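PDB 7AL6: probable hydrolase from Pseudomonas aeruginosa, which is of unknown function but belongs to the alpha/beta-hydrolase superfamily and probably acts as a hydrolase, perhaps a lipolytic one. Local coordinates for residues A[79-84]-A[105-110]; A[8-13]-A[54-59]; A[244-249]-A[256-261]. All coordinates share one frame; numbering follows the deposited sequence.

Contacts 1 and 2 are both buried and apolar, whereas contact 3 lies near the surface and mixes an aliphatic patch with charged groups and a water. Contact 1 joins two helices, 77-91 and 103-114. Contact 2 joins strands 7-11 and 53-58 across the strand between them. The first two meet directly: Val84 of contact 1 packs on Leu58 of contact 2, and Asp83 on Leu12. Contacts 2 and 3 share a sheet, and each includes one of its two outermost strands (7-11 and 255-259, respectively), their centres about 30 Å apart on opposite sides of the chain's centre. Contact 3 touches neither; its nearest atoms are about 9 Å from contact 1.

Contact 1: A[79-84]-A[105-110]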
ATOM      1  N   ASP A  79      11.125  15.540   0.698  1.00 27.35           N
ATOM      2  CA  ASP A  79       9.926  14.690   0.885  1.00 24.27           C
ATOM      3  C   ASP A  79       9.063  15.341   1.972  1.00 24.49           C
ATOM      4  O   ASP A  79       7.888  15.504   1.748  1.00 25.35           O
ATOM      5  CB  ASP A  79      10.290  13.239   1.209  1.00 25.66           C
ATOM      6  CG  ASP A  79      11.074  12.511   0.136  1.00 29.19           C
ATOM      7  OD1 ASP A  79      10.776  12.706  -1.006  1.00 27.30           O
ATOM      8  OD2 ASP A  79      11.942  11.768   0.478  1.00 24.50           O
ATOM      9  N   TYR A  80       9.663  15.772   3.080  1.00 26.09           N
ATOM     10  CA  TYR A  80       8.929  16.492   4.120  1.00 25.43           C
ATOM     11  C   TYR A  80       8.388  17.816   3.593  1.00 25.16           C
ATOM     12  O   TYR A  80       7.277  18.230   3.951  1.00 26.84           O
ATOM     13  CB  TYR A  80       9.814  16.765   5.334  1.00 23.75           C
ATOM     14  CG  TYR A  80      10.288  15.575   6.149  1.00 28.39           C
ATOM     15  CD1 TYR A  80       9.384  14.647   6.694  1.00 26.55           C
ATOM     16  CD2 TYR A  80      11.657  15.387   6.389  1.00 27.39           C
ATOM     17  CE1 TYR A  80       9.854  13.561   7.444  1.00 25.93           C
ATOM     18  CE2 TYR A  80      12.122  14.308   7.120  1.00 26.81           C
ATOM     19  CZ  TYR A  80      11.206  13.403   7.658  1.00 29.07           C
ATOM     20  OH  TYR A  80      11.683  12.342   8.382  1.00 24.63           O
ATOM     21  N   ALA A  81       9.166  18.502   2.744  1.00 26.78           N
ATOM     22  CA  ALA A  81       8.724  19.791   2.210  1.00 25.69           C
ATOM     23  C   ALA A  81       7.472  19.627   1.379  1.00 23.81           C
ATOM     24  O   ALA A  81       6.535  20.425   1.482  1.00 26.38           O
ATOM     25  CB  ALA A  81       9.838  20.411   1.357  1.00 25.74           C
ATOM     26  N   LEU A  82       7.454  18.614   0.504  1.00 25.04           N
ATOM     27  CA  LEU A  82       6.248  18.355  -0.274  1.00 20.95           C
ATOM     28  C   LEU A  82       5.054  18.092   0.649  1.00 22.80           C
ATOM     29  O   LEU A  82       3.963  18.642   0.436  1.00 22.28           O
ATOM     30  CB  LEU A  82       6.503  17.180  -1.231  1.00 25.08           C
ATOM     31  CG  LEU A  82       5.285  16.776  -2.093  1.00 24.71           C
ATOM     32  CD1 LEU A  82       4.777  17.946  -2.962  1.00 27.55           C
ATOM     33  CD2 LEU A  82       5.553  15.574  -2.946  1.00 29.74           C
ATOM     34  N   ASP A  83       5.240  17.251   1.689  1.00 20.61           N
ATOM     35  CA  ASP A  83       4.143  16.964   2.637  1.00 21.75           C
ATOM     36  C   ASP A  83       3.553  18.244   3.230  1.00 23.39           C
ATOM     37  O   ASP A  83       2.332  18.406   3.312  1.00 24.87           O
ATOM     38  CB  ASP A  83       4.613  16.065   3.786  1.00 19.88           C
ATOM     39  CG  ASP A  83       5.029  14.683   3.318  1.00 28.65           C
ATOM     40  OD1 ASP A  83       4.726  14.286   2.172  1.00 26.61           O
ATOM     41  OD2 ASP A  83       5.613  13.977   4.132  1.00 26.39           O
ATOM     42  N   VAL A  84       4.422  19.155   3.670  1.00 23.28           N
ATOM     43  CA  VAL A  84       3.962  20.392   4.300  1.00 24.33           C
ATOM     44  C   VAL A  84       3.165  21.228   3.312  1.00 25.64           C
ATOM     45  O   VAL A  84       2.090  21.742   3.628  1.00 22.73           O
ATOM     46  CB  VAL A  84       5.175  21.160   4.861  1.00 26.14           C
ATOM     47  CG1 VAL A  84       4.756  22.505   5.397  1.00 23.51           C
ATOM     48  CG2 VAL A  84       5.836  20.335   5.986  1.00 26.76           C
ATOM     49  N   ALA A 105      13.150  23.292  11.092  1.00 28.93           N
ATOM     50  CA  ALA A 105      13.635  24.585  10.608  1.00 29.06           C
ATOM     51  C   ALA A 105      14.349  24.414   9.286  1.00 23.95           C
ATOM     52  O   ALA A 105      14.171  25.214   8.367  1.00 26.89           O
ATOM     53  CB  ALA A 105      14.576  25.237  11.635  1.00 30.20           C
ATOM     54  N   ILE A 106      15.092  23.318   9.138  1.00 26.35           N
ATOM     55  CA  ILE A 106      15.765  23.048   7.875  1.00 23.75           C
ATOM     56  C   ILE A 106      14.757  22.882   6.757  1.00 30.67           C
ATOM     57  O   ILE A 106      14.944  23.411   5.645  1.00 25.86           O
ATOM     58  CB  ILE A 106      16.663  21.813   8.016  1.00 25.25           C
ATOM     59  CG1 ILE A 106      17.788  22.116   8.993  1.00 33.00           C
ATOM     60  CG2 ILE A 106      17.164  21.410   6.652  1.00 31.72           C
ATOM     61  CD1 ILE A 106      18.584  20.920   9.351  1.00 37.41           C
ATOM     62  N   VAL A 107      13.667  22.144   7.030  1.00 24.30           N
ATOM     63  CA  VAL A 107      12.652  21.887   6.017  1.00 25.00           C
ATOM     64  C   VAL A 107      11.963  23.193   5.642  1.00 22.36           C
ATOM     65  O   VAL A 107      11.642  23.442   4.471  1.00 24.89           O
ATOM     66  CB  VAL A 107      11.646  20.832   6.539  1.00 22.05           C
ATOM     67  CG1 VAL A 107      10.426  20.757   5.636  1.00 26.66           C
ATOM     68  CG2 VAL A 107      12.309  19.472   6.608  1.00 22.13           C
ATOM     69  N   SER A 108      11.752  24.042   6.634  1.00 22.13           N
ATOM     70  CA  SER A 108      11.101  25.316   6.422  1.00 21.62           C
ATOM     71  C   SER A 108      11.910  26.191   5.487  1.00 24.82           C
ATOM     72  O   SER A 108      11.339  26.856   4.607  1.00 25.50           O
ATOM     73  CB  SER A 108      10.915  26.041   7.753  1.00 25.36           C
ATOM     74  OG  SER A 108      10.024  25.383   8.621  1.00 28.85           O
ATOM     75  N   VAL A 109      13.240  26.226   5.684  1.00 26.15           N
ATOM     76  CA  VAL A 109      14.119  27.038   4.832  1.00 27.95           C
ATOM     77  C   VAL A 109      14.090  26.537   3.403  1.00 27.44           C
ATOM     78  O   VAL A 109      14.074  27.328   2.454  1.00 24.33           O
ATOM     79  CB  VAL A 109      15.564  27.045   5.381  1.00 23.98           C
ATOM     80  CG1 VAL A 109      16.577  27.578   4.323  1.00 29.85           C
ATOM     81  CG2 VAL A 109      15.672  27.866   6.670  1.00 27.21           C
ATOM     82  N   LEU A 110      14.099  25.222   3.217  1.00 25.23           N
ATOM     83  CA  LEU A 110      14.051  24.605   1.874  1.00 26.29           C
ATOM     84  C   LEU A 110      12.752  25.030   1.190  1.00 25.56           C
ATOM     85  O   LEU A 110      12.807  25.447   0.088  1.00 25.38           O
ATOM     86  CB  LEU A 110      14.097  23.081   2.004  1.00 31.83           C
ATOM     87  CG  LEU A 110      15.458  22.463   2.298  1.00 39.96           C
ATOM     88  CD1 LEU A 110      15.384  20.963   2.180  1.00 36.60           C
ATOM     89  CD2 LEU A 110      16.534  23.012   1.384  1.00 35.44           C
TER
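Val107 spreads its two methyl groups over one turn of the helix that carries Tyr80 and Ala81. CG2 of Val107 takes the tyrosine, lying 3.9 Å from Tyr80 CB and 4.1 Å from Tyr80 CD2. CG1 of Val107 settles on the alanine backbone, with Ala81 N 3.9 Å away, while Ala81 CB is slightly farther from this CG1 at 4.3 Å. No hydrogen bond crosses between the segments. The Tyr80 and Val107 side chains cross at about a right angle, the methyl meeting the base of the tyrosine obliquely.

Torsions account for this division. In Val107 CG1 stands anti to the backbone N (chi1 168°), which turns CG2 back beside that N; both branches can therefore touch the facing helix at once. Tyr80 starts out toward Val107, but with CG anti to its carbonyl carbon (chi1 -66°) the ring is carried away from helix 103-114, and it meets Phe60. The small Ala81 is consistent with the close approach, its CA being 5.9 Å from Val107 CA. Helical hydrogen bonds fix the spacing of these residues, as in the 3.0 Å bond from Val84 N to Tyr80 O.

Helices 77-91 and 103-114 both lie against the sheet, meeting where the two segments cross. Val84 and Val107 both rest on Leu33 of strand 28-33, and Ser108 reaches strand 119-125 through Leu122 and Leu124. Helix 103-114 follows what is probably the nucleophile elbow, whose residues Val107 touches, and helix 215-223 touches it through Val222 on Val109 and Phe221 on Leu110.

Contact 2: A[8-13]-A[54-59]; sequences VRISLP and RIVALD
Beside the apolar meeting of Ile10 with Val56 and Leu58, the carboxylate atom Asp59 OD2 is gripped twice, by a salt bridge from Arg188 NE and a hydrogen bond from His65 N; Asp59 OD1 takes Ala40 N. The nearest opposite charge in the facing segment, Arg9 NH1, stays 6.6 Å from Asp59 OD2, and Arg9 instead bridges through NE to Glu16. No polar bond links the segments.

What does link them is one methyl group. Ile10 CD1 lies 4.1 Å from Val56 CG1, the two side chains reaching for each other tip to tip, and 4.2 Å from Leu58 CD1. Ile10 gets there by extending fully: its CD1 is anti to CA about the CB-CG1 bond (chi2 174°). Val56 helps by holding CG1 anti to its backbone N (chi1 176°). Leu58 leaves its strand less directly, but its end bends back toward the isoleucine.

Backbone spacing explains the need for such reach. The closest alpha carbons, Ile10 CA and Leu58 CA, are 9.2 Å apart, because strand 16-22 runs between the two strands. Ile10 and Val56 both pack on Ala19 of that strand, and its small side chain is consistent with their tips meeting over it; helix 77-91 covers them with Val87 and Leu91.

Only 76 Å² is buried between the segments. Dispersion and exclusion of water, without directional bonds, are therefore what this contact contributes on the face of the sheet's antiparallel edge that helix 77-91 covers, where Pro192 of the third subunit also packs on Ile10; the charges of Arg9 and Asp59 find partners elsewhere.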
ATOM      1  N   VAL A   8      -6.529  16.148  14.799  1.00 26.17           N
ATOM      2  CA  VAL A   8      -7.092  15.709  13.499  1.00 28.61           C
ATOM      3  C   VAL A   8      -6.103  14.887  12.669  1.00 27.10           C
ATOM      4  O   VAL A   8      -4.940  14.888  12.952  1.00 23.75           O
ATOM      5  CB  VAL A   8      -7.531  16.933  12.688  1.00 27.66           C
ATOM      6  CG1 VAL A   8      -8.557  17.767  13.415  1.00 28.53           C
ATOM      7  CG2 VAL A   8      -6.336  17.771  12.299  1.00 28.44           C
ATOM      8  N   ARG A   9      -6.644  14.179  11.694  1.00 23.71           N
ATOM      9  CA  ARG A   9      -5.926  13.469  10.630  1.00 24.29           C
ATOM     10  C   ARG A   9      -6.000  14.401   9.425  1.00 32.97           C
ATOM     11  O   ARG A   9      -7.077  14.947   9.214  1.00 33.29           O
ATOM     12  CB  ARG A   9      -6.621  12.185  10.189  1.00 33.35           C
ATOM     13  CG  ARG A   9      -6.788  11.147  11.273  1.00 38.58           C
ATOM     14  CD  ARG A   9      -5.455  10.823  11.868  1.00 35.50           C
ATOM     15  NE  ARG A   9      -4.675   9.842  11.154  1.00 35.13           N
ATOM     16  CZ  ARG A   9      -3.490   9.420  11.563  1.00 29.45           C
ATOM     17  NH1 ARG A   9      -2.968   9.909  12.663  1.00 33.49           N
ATOM     18  NH2 ARG A   9      -2.835   8.515  10.884  1.00 36.37           N
ATOM     19  N   ILE A  10      -4.907  14.643   8.724  1.00 30.72           N
ATOM     20  CA  ILE A  10      -4.928  15.472   7.497  1.00 28.37           C
ATOM     21  C   ILE A  10      -4.650  14.508   6.356  1.00 28.79           C
ATOM     22  O   ILE A  10      -3.599  13.907   6.348  1.00 30.84           O
ATOM     23  CB  ILE A  10      -3.942  16.643   7.569  1.00 26.96           C
ATOM     24  CG1 ILE A  10      -4.171  17.485   8.821  1.00 30.49           C
ATOM     25  CG2 ILE A  10      -4.022  17.468   6.301  1.00 27.11           C
ATOM     26  CD1 ILE A  10      -3.164  18.559   9.042  1.00 31.47           C
ATOM     27  N   SER A  11      -5.588  14.382   5.440  1.00 27.09           N
ATOM     28  CA  SER A  11      -5.498  13.408   4.353  1.00 30.24           C
ATOM     29  C   SER A  11      -4.807  14.054   3.164  1.00 27.91           C
ATOM     30  O   SER A  11      -5.349  14.988   2.557  1.00 26.09           O
ATOM     31  CB  SER A  11      -6.876  12.909   3.921  1.00 31.77           C
ATOM     32  OG  SER A  11      -7.402  12.095   4.944  1.00 35.07           O
ATOM     33  N   LEU A  12      -3.622  13.565   2.839  1.00 27.04           N
ATOM     34  CA  LEU A  12      -2.924  13.912   1.623  1.00 30.16           C
ATOM     35  C   LEU A  12      -3.113  12.800   0.606  1.00 31.94           C
ATOM     36  O   LEU A  12      -3.539  11.699   0.942  1.00 28.82           O
ATOM     37  CB  LEU A  12      -1.439  14.127   1.916  1.00 25.95           C
ATOM     38  CG  LEU A  12      -1.111  15.056   3.098  1.00 25.05           C
ATOM     39  CD1 LEU A  12       0.428  15.311   3.153  1.00 28.67           C
ATOM     40  CD2 LEU A  12      -1.853  16.360   3.043  1.00 31.85           C
ATOM     41  N   PRO A  13      -2.813  13.060  -0.665  1.00 26.68           N
ATOM     42  CA  PRO A  13      -3.020  12.025  -1.684  1.00 30.47           C
ATOM     43  C   PRO A  13      -2.243  10.773  -1.408  1.00 29.39           C
ATOM     44  O   PRO A  13      -2.730   9.671  -1.655  1.00 32.69           O
ATOM     45  CB  PRO A  13      -2.562  12.712  -2.992  1.00 30.94           C
ATOM     46  CG  PRO A  13      -2.723  14.206  -2.719  1.00 34.01           C
ATOM     47  CD  PRO A  13      -2.471  14.384  -1.226  1.00 29.29           C
ATOM     48  N   ARG A  54      -3.015  30.764  14.253  1.00 31.60           N
ATOM     49  CA  ARG A  54      -3.701  29.472  14.097  1.00 28.58           C
ATOM     50  C   ARG A  54      -2.576  28.487  13.784  1.00 24.73           C
ATOM     51  O   ARG A  54      -2.114  28.489  12.677  1.00 29.68           O
ATOM     52  CB  ARG A  54      -4.771  29.530  13.018  1.00 29.23           C
ATOM     53  CG  ARG A  54      -5.429  28.191  12.758  1.00 34.18           C
ATOM     54  CD  ARG A  54      -6.111  27.560  13.955  1.00 28.00           C
ATOM     55  NE  ARG A  54      -7.057  26.566  13.519  1.00 36.05           N
ATOM     56  CZ  ARG A  54      -7.871  25.891  14.297  1.00 35.56           C
ATOM     57  NH1 ARG A  54      -8.697  25.021  13.769  1.00 36.07           N
ATOM     58  NH2 ARG A  54      -7.867  26.081  15.590  1.00 34.75           N
ATOM     59  N   ILE A  55      -2.150  27.683  14.736  1.00 24.13           N
ATOM     60  CA  ILE A  55      -0.979  26.802  14.553  1.00 24.73           C
ATOM     61  C   ILE A  55      -1.411  25.359  14.365  1.00 29.10           C
ATOM     62  O   ILE A  55      -2.089  24.803  15.210  1.00 28.97           O
ATOM     63  CB  ILE A  55      -0.003  26.951  15.730  1.00 27.62           C
ATOM     64  CG1 ILE A  55       0.463  28.396  15.897  1.00 31.91           C
ATOM     65  CG2 ILE A  55       1.158  26.011  15.590  1.00 28.45           C
ATOM     66  CD1 ILE A  55       1.134  28.668  17.197  1.00 31.60           C
ATOM     67  N   VAL A  56      -0.946  24.793  13.275  1.00 24.18           N
ATOM     68  CA  VAL A  56      -1.123  23.386  12.945  1.00 24.56           C
ATOM     69  C   VAL A  56       0.205  22.737  13.280  1.00 23.32           C
ATOM     70  O   VAL A  56       1.190  22.894  12.547  1.00 26.22           O
ATOM     71  CB  VAL A  56      -1.508  23.200  11.473  1.00 20.74           C
ATOM     72  CG1 VAL A  56      -1.587  21.718  11.115  1.00 25.41           C
ATOM     73  CG2 VAL A  56      -2.832  23.889  11.174  1.00 26.57           C
ATOM     74  N   ALA A  57       0.268  22.055  14.423  1.00 21.54           N
ATOM     75  CA  ALA A  57       1.490  21.391  14.857  1.00 23.93           C
ATOM     76  C   ALA A  57       1.436  20.003  14.257  1.00 23.94           C
ATOM     77  O   ALA A  57       0.734  19.111  14.769  1.00 24.04           O
ATOM     78  CB  ALA A  57       1.616  21.339  16.383  1.00 23.27           C
ATOM     79  N   LEU A  58       2.209  19.825  13.203  1.00 20.83           N
ATOM     80  CA  LEU A  58       2.173  18.649  12.358  1.00 25.96           C
ATOM     81  C   LEU A  58       3.156  17.595  12.828  1.00 26.21           C
ATOM     82  O   LEU A  58       4.296  17.912  13.173  1.00 23.24           O
ATOM     83  CB  LEU A  58       2.529  19.077  10.944  1.00 22.56           C
ATOM     84  CG  LEU A  58       2.386  18.072   9.816  1.00 22.10           C
ATOM     85  CD1 LEU A  58       0.930  17.764   9.558  1.00 26.04           C
ATOM     86  CD2 LEU A  58       3.091  18.668   8.564  1.00 25.68           C
ATOM     87  N   ASP A  59       2.700  16.366  12.801  1.00 22.80           N
ATOM     88  CA  ASP A  59       3.566  15.203  13.012  1.00 20.57           C
ATOM     89  C   ASP A  59       4.136  14.935  11.624  1.00 25.14           C
ATOM     90  O   ASP A  59       3.382  14.755  10.710  1.00 23.87           O
ATOM     91  CB  ASP A  59       2.824  13.989  13.570  1.00 22.76           C
ATOM     92  CG  ASP A  59       2.715  13.966  15.079  1.00 23.50           C
ATOM     93  OD1 ASP A  59       3.506  14.597  15.708  1.00 24.19           O
ATOM     94  OD2 ASP A  59       1.828  13.347  15.567  1.00 23.12           O
TER

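Contact 3: A[244-249]-A[256-261]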
ATOM      1  N   ARG A 244      31.332  27.831  13.467  1.00 72.47           N
ATOM      2  CA  ARG A 244      31.508  28.277  12.058  1.00 72.73           C
ATOM      3  C   ARG A 244      30.221  28.969  11.568  1.00 74.31           C
ATOM      4  O   ARG A 244      30.299  29.841  10.710  1.00 61.01           O
ATOM      5  CB  ARG A 244      31.923  27.095  11.184  1.00 72.54           C
ATOM      6  CG  ARG A 244      33.411  27.080  10.875  1.00 87.59           C
ATOM      7  CD  ARG A 244      33.822  26.064   9.822  1.00 93.82           C
ATOM      8  NE  ARG A 244      33.107  26.187   8.560  1.00104.38           N
ATOM      9  CZ  ARG A 244      32.832  25.164   7.758  1.00103.98           C
ATOM     10  NH1 ARG A 244      32.171  25.359   6.632  1.00 95.87           N
ATOM     11  NH2 ARG A 244      33.236  23.952   8.077  1.00 92.78           N
ATOM     12  N   MET A 245      29.072  28.575  12.104  1.00 68.41           N
ATOM     13  CA  MET A 245      27.739  29.120  11.790  1.00 61.80           C
ATOM     14  C   MET A 245      27.695  30.620  12.080  1.00 60.48           C
ATOM     15  O   MET A 245      27.033  31.324  11.341  1.00 47.59           O
ATOM     16  CB  MET A 245      26.698  28.449  12.687  1.00 60.73           C
ATOM     17  CG  MET A 245      26.158  27.155  12.137  1.00 69.47           C
ATOM     18  SD  MET A 245      25.258  27.354  10.610  1.00 59.53           S
ATOM     19  CE  MET A 245      24.417  28.886  10.958  1.00 52.23           C
ATOM     20  N   ARG A 246      28.371  31.082  13.130  1.00 57.49           N
ATOM     21  CA  ARG A 246      28.267  32.481  13.601  1.00 52.72           C
ATOM     22  C   ARG A 246      28.626  33.439  12.470  1.00 50.86           C
ATOM     23  O   ARG A 246      27.931  34.412  12.305  1.00 50.68           O
ATOM     24  CB  ARG A 246      29.177  32.621  14.818  1.00 67.39           C
ATOM     25  CG  ARG A 246      29.317  34.028  15.363  1.00 68.97           C
ATOM     26  CD  ARG A 246      29.894  33.973  16.757  1.00 73.33           C
ATOM     27  NE  ARG A 246      29.014  34.698  17.642  1.00 85.59           N
ATOM     28  CZ  ARG A 246      28.232  34.152  18.558  1.00 89.98           C
ATOM     29  NH1 ARG A 246      27.462  34.932  19.289  1.00 76.53           N
ATOM     30  NH2 ARG A 246      28.228  32.848  18.762  1.00 82.75           N
ATOM     31  N   ALA A 247      29.640  33.136  11.682  1.00 46.43           N
ATOM     32  CA  ALA A 247      30.029  33.993  10.565  1.00 48.57           C
ATOM     33  C   ALA A 247      29.020  33.921   9.424  1.00 43.52           C
ATOM     34  O   ALA A 247      28.761  34.921   8.748  1.00 46.10           O
ATOM     35  CB  ALA A 247      31.413  33.598  10.054  1.00 53.08           C
ATOM     36  N   LEU A 248      28.443  32.749   9.173  1.00 48.99           N
ATOM     37  CA  LEU A 248      27.384  32.701   8.172  1.00 46.64           C
ATOM     38  C   LEU A 248      26.214  33.585   8.588  1.00 36.55           C
ATOM     39  O   LEU A 248      25.724  34.405   7.793  1.00 39.71           O
ATOM     40  CB  LEU A 248      26.914  31.269   7.953  1.00 44.78           C
ATOM     41  CG  LEU A 248      25.687  31.164   7.058  1.00 36.69           C
ATOM     42  CD1 LEU A 248      25.950  31.700   5.649  1.00 38.91           C
ATOM     43  CD2 LEU A 248      25.209  29.671   7.078  1.00 37.71           C
ATOM     44  N   LEU A 249      25.774  33.464   9.834  1.00 39.00           N
ATOM     45  CA  LEU A 249      24.571  34.170  10.336  1.00 40.94           C
ATOM     46  C   LEU A 249      24.754  35.669  10.149  1.00 46.79           C
ATOM     47  O   LEU A 249      23.801  36.320   9.796  1.00 39.26           O
ATOM     48  CB  LEU A 249      24.300  33.824  11.797  1.00 40.10           C
ATOM     49  CG  LEU A 249      23.788  32.415  12.076  1.00 46.67           C
ATOM     50  CD1 LEU A 249      23.456  32.252  13.533  1.00 47.42           C
ATOM     51  CD2 LEU A 249      22.585  32.061  11.239  1.00 41.16           C
ATOM     52  N   ARG A 256      18.040  37.673  14.774  1.00 34.14           N
ATOM     53  CA  ARG A 256      18.693  36.658  15.593  1.00 30.88           C
ATOM     54  C   ARG A 256      18.438  36.988  17.054  1.00 38.00           C
ATOM     55  O   ARG A 256      18.595  38.138  17.471  1.00 35.79           O
ATOM     56  CB  ARG A 256      20.198  36.560  15.295  1.00 33.50           C
ATOM     57  CG  ARG A 256      20.561  36.158  13.875  1.00 45.06           C
ATOM     58  CD  ARG A 256      22.113  36.090  13.626  1.00 39.85           C
ATOM     59  NE  ARG A 256      22.811  37.307  14.065  1.00 44.54           N
ATOM     60  CZ  ARG A 256      23.049  38.393  13.316  1.00 52.62           C
ATOM     61  NH1 ARG A 256      22.665  38.474  12.048  1.00 47.08           N
ATOM     62  NH2 ARG A 256      23.679  39.426  13.852  1.00 55.72           N
ATOM     63  N   HIS A 257      18.031  35.992  17.835  1.00 31.57           N
ATOM     64  CA  HIS A 257      17.838  36.172  19.267  1.00 28.25           C
ATOM     65  C   HIS A 257      18.587  35.067  19.987  1.00 34.41           C
ATOM     66  O   HIS A 257      18.340  33.878  19.753  1.00 36.44           O
ATOM     67  CB  HIS A 257      16.351  36.196  19.636  1.00 31.62           C
ATOM     68  CG  HIS A 257      15.691  37.506  19.325  1.00 30.24           C
ATOM     69  ND1 HIS A 257      15.233  37.831  18.065  1.00 33.57           N
ATOM     70  CD2 HIS A 257      15.490  38.602  20.094  1.00 34.61           C
ATOM     71  CE1 HIS A 257      14.762  39.061  18.074  1.00 34.82           C
ATOM     72  NE2 HIS A 257      14.889  39.544  19.298  1.00 39.30           N
ATOM     73  N   HIS A 258      19.548  35.461  20.809  1.00 34.09           N
ATOM     74  CA  HIS A 258      20.380  34.529  21.546  1.00 29.39           C
ATOM     75  C   HIS A 258      19.726  34.301  22.887  1.00 28.60           C
ATOM     76  O   HIS A 258      19.489  35.263  23.627  1.00 31.88           O
ATOM     77  CB  HIS A 258      21.782  35.094  21.752  1.00 36.54           C
ATOM     78  CG  HIS A 258      22.539  35.199  20.491  1.00 27.38           C
ATOM     79  ND1 HIS A 258      22.471  36.316  19.680  1.00 27.82           N
ATOM     80  CD2 HIS A 258      23.271  34.281  19.824  1.00 26.47           C
ATOM     81  CE1 HIS A 258      23.202  36.101  18.602  1.00 32.92           C
ATOM     82  NE2 HIS A 258      23.684  34.874  18.655  1.00 35.50           N
ATOM     83  N   LEU A 259      19.439  33.046  23.214  1.00 27.30           N
ATOM     84  CA  LEU A 259      18.766  32.777  24.475  1.00 30.42           C
ATOM     85  C   LEU A 259      19.441  31.619  25.184  1.00 25.23           C
ATOM     86  O   LEU A 259      20.134  30.805  24.562  1.00 32.61           O
ATOM     87  CB  LEU A 259      17.282  32.439  24.265  1.00 33.06           C
ATOM     88  CG  LEU A 259      16.379  33.566  23.783  1.00 33.78           C
ATOM     89  CD1 LEU A 259      15.018  33.003  23.351  1.00 33.66           C
ATOM     90  CD2 LEU A 259      16.213  34.550  24.903  1.00 37.20           C
ATOM     91  N   PRO A 260      19.271  31.526  26.486  1.00 32.16           N
ATOM     92  CA  PRO A 260      19.929  30.439  27.226  1.00 38.61           C
ATOM     93  C   PRO A 260      19.258  29.104  26.949  1.00 36.67           C
ATOM     94  O   PRO A 260      18.122  29.026  26.456  1.00 34.64           O
ATOM     95  CB  PRO A 260      19.766  30.845  28.692  1.00 35.63           C
ATOM     96  CG  PRO A 260      18.673  31.827  28.714  1.00 34.72           C
ATOM     97  CD  PRO A 260      18.446  32.394  27.344  1.00 28.38           C
ATOM     98  N   GLY A 261      19.976  28.044  27.264  1.00 35.31           N
ATOM     99  CA  GLY A 261      19.384  26.719  27.307  1.00 38.53           C
ATOM    100  C   GLY A 261      19.965  25.829  26.245  1.00 35.35           C
ATOM    101  O   GLY A 261      20.908  26.191  25.528  1.00 34.92           O
TER
HETATM  102  O   HOH W   1      21.197  36.802  10.636  1.00 40.94           O
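The aliphatic part of this contact is Leu249 against the shaft of Arg256. Leu249 CB lies 3.6 Å from Arg256 CD, and Leu249 CD1 4.1 Å from the same carbon; the two chains pass at a slant, so a single methylene of the arginine carries most of the touching.

A second, polar tie uses a water. It donates to Leu249 O at 2.8 Å and accepts from Arg256 NH1 at 2.6 Å, sitting at the guanidinium edge and in its plane. Other acceptors elsewhere may compete for the water's protons. The arginine folds back to make this possible: the chain bends at its third torsion (chi3 -51°), after CD has met the leucine, and NH1 comes within 3.3 Å of Leu249 O itself. That carbonyl lies near the C-terminal end of a short helix, whose partial negative charge would probably favour a guanidinium here.

Beyond these there is only a loose approach between two flat groups, with no bond or stack to define it. Arg246 NH1 comes to 3.8 Å from His258 NE2, with the guanidinium and imidazole planes 20° apart; the groups are nearly parallel yet meet obliquely. Arg246, Arg256 and His258 are exposed, and each touches a crystal neighbour, so the lattice may influence their poses.

Helix 245-250 belongs to the crossover from strand 229-234 to the adjacent parallel strand 255-259, the outermost of the sheet. Leu249 packs on Leu231 and Leu233 of strand 229-234, where His258 also rests on Leu233. From the other face of strand 255-259, His257 and Leu259 pack on helix 270-284.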